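Local coordinates for surface glycan binding protein B (Bacteroides ovatus, PDB 6E57) that binds mixed-linkage beta-glucan at the bacterial surface, probably capturing this cereal polysaccharide for uptake by the gut symbiont, at residues Y105-E110 and G123-N128; A230-D235 and V307-T312. All coordinates share one frame; numbering follows the deposited sequence.

How the contacts relate
Contact 1 closes early in the chain, before contact 2 opens, and the two lie on opposite sides of the molecule's centre, about 46 Å apart between centres and about 32 Å between nearest atoms. They share no sheet. Contact 1 pairs strands 103-113 and 118-128 in an N-terminal beta domain. A second sheet with the same 1-5-4-2-3 strand order, made of strands between residues 144 and 217, follows it along the chain, consistent with tandem immunoglobulin-like modules. Contact 2 lies further on, where strand 299-315 runs towards the C-terminal region whose Trp322, Tyr371 and Trp372 line the glycan pocket. The contacts thus belong to separate parts of an elongated protein, contact 2 being the one nearer in sequence to the sugar site.

Contact 1: residues Y105-E110 and G123-N128; sequences YNLKIE and GLVVVN
Tyr105 and Val127 meet obliquely, ring against methyl: CE1 of Tyr105 lies 3.7 Å from Val127 CG2. The ring edge on the CD1 side also runs past Val125 O, which sits in the ring plane. Tyr105 reaches this position with CG anti to its own carbonyl carbon (chi1 -62°). Its hydroxyl is tied to Lys101 O, and Arg199, from the strand 196-203 of the next sheet along the chain, makes a cation-pi contact with the ring. Further along the same face, Val125 turns its CG2 branch across Leu107, touching CD2 at 3.8 Å, so Tyr105, Leu107, Val125 and Val127 form a continuous apolar strip.

Beneath these side chains the backbones are firmly paired. Tyr105 and Val125 exchange two hydrogen bonds, and Val125 N reaches Tyr105 O at 2.8 Å. Leu107 and Gly123 exchange two more; the bond from Leu107 N to Gly123 O is 2.8 Å long, with an N-H...O angle of 173°. Between them Asn106 and Leu124 form a non-hydrogen-bonded pair with side chains on the other face. There Lys108 NZ donates to Asn106 OD1 at 3.0 Å, approaching from above the amide plane, while Asn106 ND2 bonds Glu122 OE1; the amide is gripped at both ends.

Leu63 and Ile65 of strand 63-70 touch the apolar face, on Val125 and Leu107 respectively. This is an antiparallel beta hairpin, its inward side packed as in the core of an immunoglobulin-like beta-sandwich.

Contact 2: residues A230-D235 and V307-T312; sequences ATANVD and VSTEIT
The flat side-chain group that touches across the contact is the Glu310 carboxylate, whose OE2 comes within 4.1 Å of Thr231 CG2. Its other oxygen, OE1, is held by a salt bridge to Lys351 and a hydrogen bond with Thr418 OG1. Closer still, Thr231 CG2 crosses Glu310 CB at 3.8 Å; that methyl stands anti to the backbone N of Thr231, which places it against Glu310 CB. The peptide carbonyl of Ser308 accepts Ala232 N at 3.2 Å, and Thr231 CA approaches the same oxygen. A weak bond of 3.3 Å from Ser308 N to Ala230 O adds to the parallel pairing, which Ala230 continues to Thr306. On the face away from Thr231 and Ser308, Ala232 CB packs at 3.9 Å against Val307 CG1 and more loosely against Thr309 CG2.

From Thr231 to Val234 the chain makes a type II beta turn and leaves the pairing. Before the turn, strand 229-231 lies parallel to strand 299-315, which pairs antiparallel with strand 277-285 through Val307 and Gly277 and, past a short break, with strand 412-419 through Ile311 and Val419.

Contact 1: residues Y105-E110 and G123-N128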
loop_
_atom_site.group_PDB
_atom_site.type_symbol
_atom_site.label_atom_id
_atom_site.label_comp_id
_atom_site.label_asym_id
_atom_site.label_seq_id
_atom_site.Cartn_x
_atom_site.Cartn_y
_atom_site.Cartn_z
ATOM N N TYR A 105 -14.266 -8.158 7.621
ATOM C CA TYR A 105 -15.672 -7.835 7.410
ATOM C C TYR A 105 -16.064 -6.615 8.246
ATOM O O TYR A 105 -15.596 -6.452 9.371
ATOM C CB TYR A 105 -16.560 -9.013 7.817
ATOM C CG TYR A 105 -16.339 -10.274 7.025
ATOM C CD1 TYR A 105 -15.349 -11.177 7.377
ATOM C CD2 TYR A 105 -17.122 -10.564 5.919
ATOM C CE1 TYR A 105 -15.142 -12.337 6.649
ATOM C CE2 TYR A 105 -16.928 -11.719 5.181
ATOM C CZ TYR A 105 -15.935 -12.609 5.547
ATOM O OH TYR A 105 -15.750 -13.748 4.818
ATOM N N ASN A 106 -16.950 -5.785 7.688
ATOM C CA ASN A 106 -17.604 -4.724 8.436
ATOM C C ASN A 106 -18.823 -5.320 9.152
ATOM O O ASN A 106 -19.670 -5.945 8.513
ATOM C CB ASN A 106 -17.993 -3.551 7.533
ATOM C CG ASN A 106 -18.702 -2.449 8.290
ATOM O OD1 ASN A 106 -19.874 -2.584 8.644
ATOM N ND2 ASN A 106 -17.997 -1.362 8.549
ATOM N N LEU A 107 -18.894 -5.123 10.475
ATOM C CA LEU A 107 -20.023 -5.561 11.300
ATOM C C LEU A 107 -20.713 -4.331 11.897
ATOM O O LEU A 107 -20.058 -3.528 12.556
ATOM C CB LEU A 107 -19.516 -6.489 12.409
ATOM C CG LEU A 107 -20.564 -6.924 13.435
ATOM C CD1 LEU A 107 -21.698 -7.689 12.766
ATOM C CD2 LEU A 107 -19.934 -7.761 14.540
ATOM N N LYS A 108 -22.022 -4.200 11.653
ATOM C CA LYS A 108 -22.864 -3.196 12.306
ATOM C C LYS A 108 -23.858 -3.912 13.225
ATOM O O LYS A 108 -24.472 -4.901 12.825
ATOM C CB LYS A 108 -23.613 -2.336 11.283
ATOM C CG LYS A 108 -22.776 -1.269 10.589
ATOM C CD LYS A 108 -23.530 -0.501 9.517
ATOM C CE LYS A 108 -22.627 0.316 8.614
ATOM N NZ LYS A 108 -21.852 -0.537 7.680
ATOM N N ILE A 109 -23.989 -3.395 14.452
ATOM C CA ILE A 109 -24.962 -3.858 15.441
ATOM C C ILE A 109 -25.956 -2.719 15.692
ATOM O O ILE A 109 -25.632 -1.756 16.379
ATOM C CB ILE A 109 -24.262 -4.298 16.744
ATOM C CG1 ILE A 109 -23.171 -5.341 16.481
ATOM C CG2 ILE A 109 -25.280 -4.787 17.765
ATOM C CD1 ILE A 109 -22.270 -5.606 17.665
ATOM N N GLU A 110 -27.157 -2.842 15.118
ATOM C CA GLU A 110 -28.197 -1.828 15.247
ATOM C C GLU A 110 -29.263 -2.319 16.230
ATOM O O GLU A 110 -29.914 -3.330 15.989
ATOM C CB GLU A 110 -28.800 -1.506 13.879
ATOM C CG GLU A 110 -27.817 -0.819 12.947
ATOM C CD GLU A 110 -28.434 -0.121 11.748
ATOM O OE1 GLU A 110 -29.675 0.053 11.725
ATOM O OE2 GLU A 110 -27.667 0.252 10.835
ATOM N N GLY A 123 -17.764 -2.113 13.793
ATOM C CA GLY A 123 -16.395 -2.600 13.937
ATOM C C GLY A 123 -16.016 -3.579 12.839
ATOM O O GLY A 123 -16.814 -3.875 11.949
ATOM N N LEU A 124 -14.776 -4.073 12.910
ATOM C CA LEU A 124 -14.252 -5.044 11.967
ATOM C C LEU A 124 -14.294 -6.439 12.603
ATOM O O LEU A 124 -14.124 -6.580 13.817
ATOM C CB LEU A 124 -12.818 -4.659 11.590
ATOM C CG LEU A 124 -12.652 -3.325 10.862
ATOM C CD1 LEU A 124 -11.179 -3.021 10.630
ATOM C CD2 LEU A 124 -13.414 -3.314 9.543
ATOM N N VAL A 125 -14.542 -7.451 11.763
ATOM C CA VAL A 125 -14.422 -8.860 12.126
ATOM C C VAL A 125 -13.345 -9.477 11.226
ATOM O O VAL A 125 -13.504 -9.531 10.005
ATOM C CB VAL A 125 -15.769 -9.596 11.990
ATOM C CG1 VAL A 125 -15.609 -11.106 12.078
ATOM C CG2 VAL A 125 -16.783 -9.105 13.014
ATOM N N VAL A 126 -12.246 -9.921 11.842
ATOM C CA VAL A 126 -11.138 -10.523 11.122
ATOM C C VAL A 126 -11.256 -12.046 11.256
ATOM O O VAL A 126 -11.329 -12.578 12.366
ATOM C CB VAL A 126 -9.781 -9.996 11.631
ATOM C CG1 VAL A 126 -8.611 -10.590 10.859
ATOM C CG2 VAL A 126 -9.727 -8.476 11.590
ATOM N N VAL A 127 -11.286 -12.724 10.104
ATOM C CA VAL A 127 -11.405 -14.175 10.015
ATOM C C VAL A 127 -10.150 -14.710 9.311
ATOM O O VAL A 127 -9.972 -14.506 8.109
ATOM C CB VAL A 127 -12.699 -14.579 9.283
ATOM C CG1 VAL A 127 -12.919 -16.082 9.310
ATOM C CG2 VAL A 127 -13.911 -13.850 9.846
ATOM N N ASN A 128 -9.284 -15.381 10.079
ATOM C CA ASN A 128 -7.983 -15.853 9.601
ATOM C C ASN A 128 -8.137 -17.223 8.947
ATOM O O ASN A 128 -8.916 -18.052 9.413
ATOM C CB ASN A 128 -6.956 -15.929 10.732
ATOM C CG ASN A 128 -6.813 -14.619 11.475
ATOM O OD1 ASN A 128 -6.424 -13.608 10.893
ATOM N ND2 ASN A 128 -7.129 -14.627 12.758
#

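Contact 2: residues A230-D235 and V307-T312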
loop_
_atom_site.group_PDB
_atom_site.type_symbol
_atom_site.label_atom_id
_atom_site.label_comp_id
_atom_site.label_asym_id
_atom_site.label_seq_id
_atom_site.Cartn_x
_atom_site.Cartn_y
_atom_site.Cartn_z
ATOM N N ALA A 230 8.790 14.036 -7.523
ATOM C CA ALA A 230 9.344 14.072 -8.873
ATOM C C ALA A 230 10.583 14.971 -8.894
ATOM O O ALA A 230 10.633 15.973 -8.187
ATOM C CB ALA A 230 8.299 14.561 -9.844
ATOM N N THR A 231 11.577 14.590 -9.704
ATOM C CA THR A 231 12.778 15.395 -9.925
ATOM C C THR A 231 12.620 16.159 -11.247
ATOM O O THR A 231 12.307 15.566 -12.280
ATOM C CB THR A 231 14.044 14.527 -9.897
ATOM O OG1 THR A 231 14.158 13.931 -8.606
ATOM C CG2 THR A 231 15.304 15.308 -10.195
ATOM N N ALA A 232 12.843 17.476 -11.194
ATOM C CA ALA A 232 12.667 18.365 -12.339
ATOM C C ALA A 232 13.626 17.967 -13.467
ATOM O O ALA A 232 14.801 17.679 -13.218
ATOM C CB ALA A 232 12.891 19.795 -11.914
ATOM N N ASN A 233 13.092 17.935 -14.696
ATOM C CA ASN A 233 13.864 17.818 -15.938
ATOM C C ASN A 233 14.491 16.425 -16.093
ATOM O O ASN A 233 15.464 16.283 -16.829
ATOM C CB ASN A 233 14.964 18.882 -16.031
ATOM C CG ASN A 233 14.426 20.295 -15.992
ATOM O OD1 ASN A 233 13.594 20.667 -16.816
ATOM N ND2 ASN A 233 14.903 21.090 -15.050
ATOM N N VAL A 234 13.939 15.403 -15.426
ATOM C CA VAL A 234 14.419 14.020 -15.596
ATOM C C VAL A 234 13.213 13.075 -15.637
ATOM O O VAL A 234 12.078 13.479 -15.367
ATOM C CB VAL A 234 15.431 13.595 -14.509
ATOM C CG1 VAL A 234 16.499 14.651 -14.273
ATOM C CG2 VAL A 234 14.760 13.212 -13.198
ATOM N N ASP A 235 13.499 11.812 -15.974
ATOM C CA ASP A 235 12.500 10.760 -16.128
ATOM C C ASP A 235 11.740 10.569 -14.809
ATOM O O ASP A 235 12.304 10.671 -13.720
ATOM C CB ASP A 235 13.134 9.450 -16.612
ATOM C CG ASP A 235 13.323 9.371 -18.120
ATOM O OD1 ASP A 235 12.339 9.610 -18.851
ATOM O OD2 ASP A 235 14.452 9.069 -18.554
ATOM N N VAL A 307 8.306 18.663 -5.985
ATOM C CA VAL A 307 9.366 18.714 -6.975
ATOM C C VAL A 307 10.635 19.254 -6.302
ATOM O O VAL A 307 10.570 20.150 -5.456
ATOM C CB VAL A 307 8.954 19.562 -8.194
ATOM C CG1 VAL A 307 10.053 19.623 -9.243
ATOM C CG2 VAL A 307 7.660 19.057 -8.817
ATOM N N SER A 308 11.781 18.677 -6.682
ATOM C CA SER A 308 13.106 19.134 -6.258
ATOM C C SER A 308 14.109 18.902 -7.397
ATOM O O SER A 308 13.876 18.054 -8.253
ATOM C CB SER A 308 13.536 18.451 -4.981
ATOM O OG SER A 308 13.249 17.063 -5.024
ATOM N N THR A 309 15.201 19.676 -7.414
ATOM C CA THR A 309 16.235 19.523 -8.437
ATOM C C THR A 309 17.405 18.737 -7.840
ATOM O O THR A 309 17.831 19.002 -6.718
ATOM C CB THR A 309 16.693 20.869 -9.012
ATOM O OG1 THR A 309 17.402 21.575 -7.995
ATOM C CG2 THR A 309 15.552 21.720 -9.525
ATOM N N GLU A 310 17.903 17.771 -8.619
ATOM C CA GLU A 310 19.022 16.918 -8.252
ATOM C C GLU A 310 20.323 17.596 -8.695
ATOM O O GLU A 310 20.524 17.835 -9.882
ATOM C CB GLU A 310 18.843 15.548 -8.908
ATOM C CG GLU A 310 19.710 14.461 -8.309
ATOM C CD GLU A 310 19.221 13.049 -8.583
ATOM O OE1 GLU A 310 19.497 12.159 -7.753
ATOM O OE2 GLU A 310 18.563 12.841 -9.623
ATOM N N ILE A 311 21.180 17.925 -7.721
ATOM C CA ILE A 311 22.468 18.576 -7.961
ATOM C C ILE A 311 23.560 17.502 -7.965
ATOM O O ILE A 311 23.604 16.668 -7.067
ATOM C CB ILE A 311 22.750 19.658 -6.896
ATOM C CG1 ILE A 311 21.737 20.809 -6.955
ATOM C CG2 ILE A 311 24.184 20.159 -7.003
ATOM C CD1 ILE A 311 20.645 20.725 -5.906
ATOM N N THR A 312 24.440 17.546 -8.970
ATOM C CA THR A 312 25.572 16.629 -9.072
ATOM C C THR A 312 26.749 17.187 -8.265
ATOM O O THR A 312 27.179 18.308 -8.495
ATOM C CB THR A 312 25.982 16.404 -10.531
ATOM O OG1 THR A 312 24.870 15.824 -11.212
ATOM C CG2 THR A 312 27.195 15.509 -10.666
#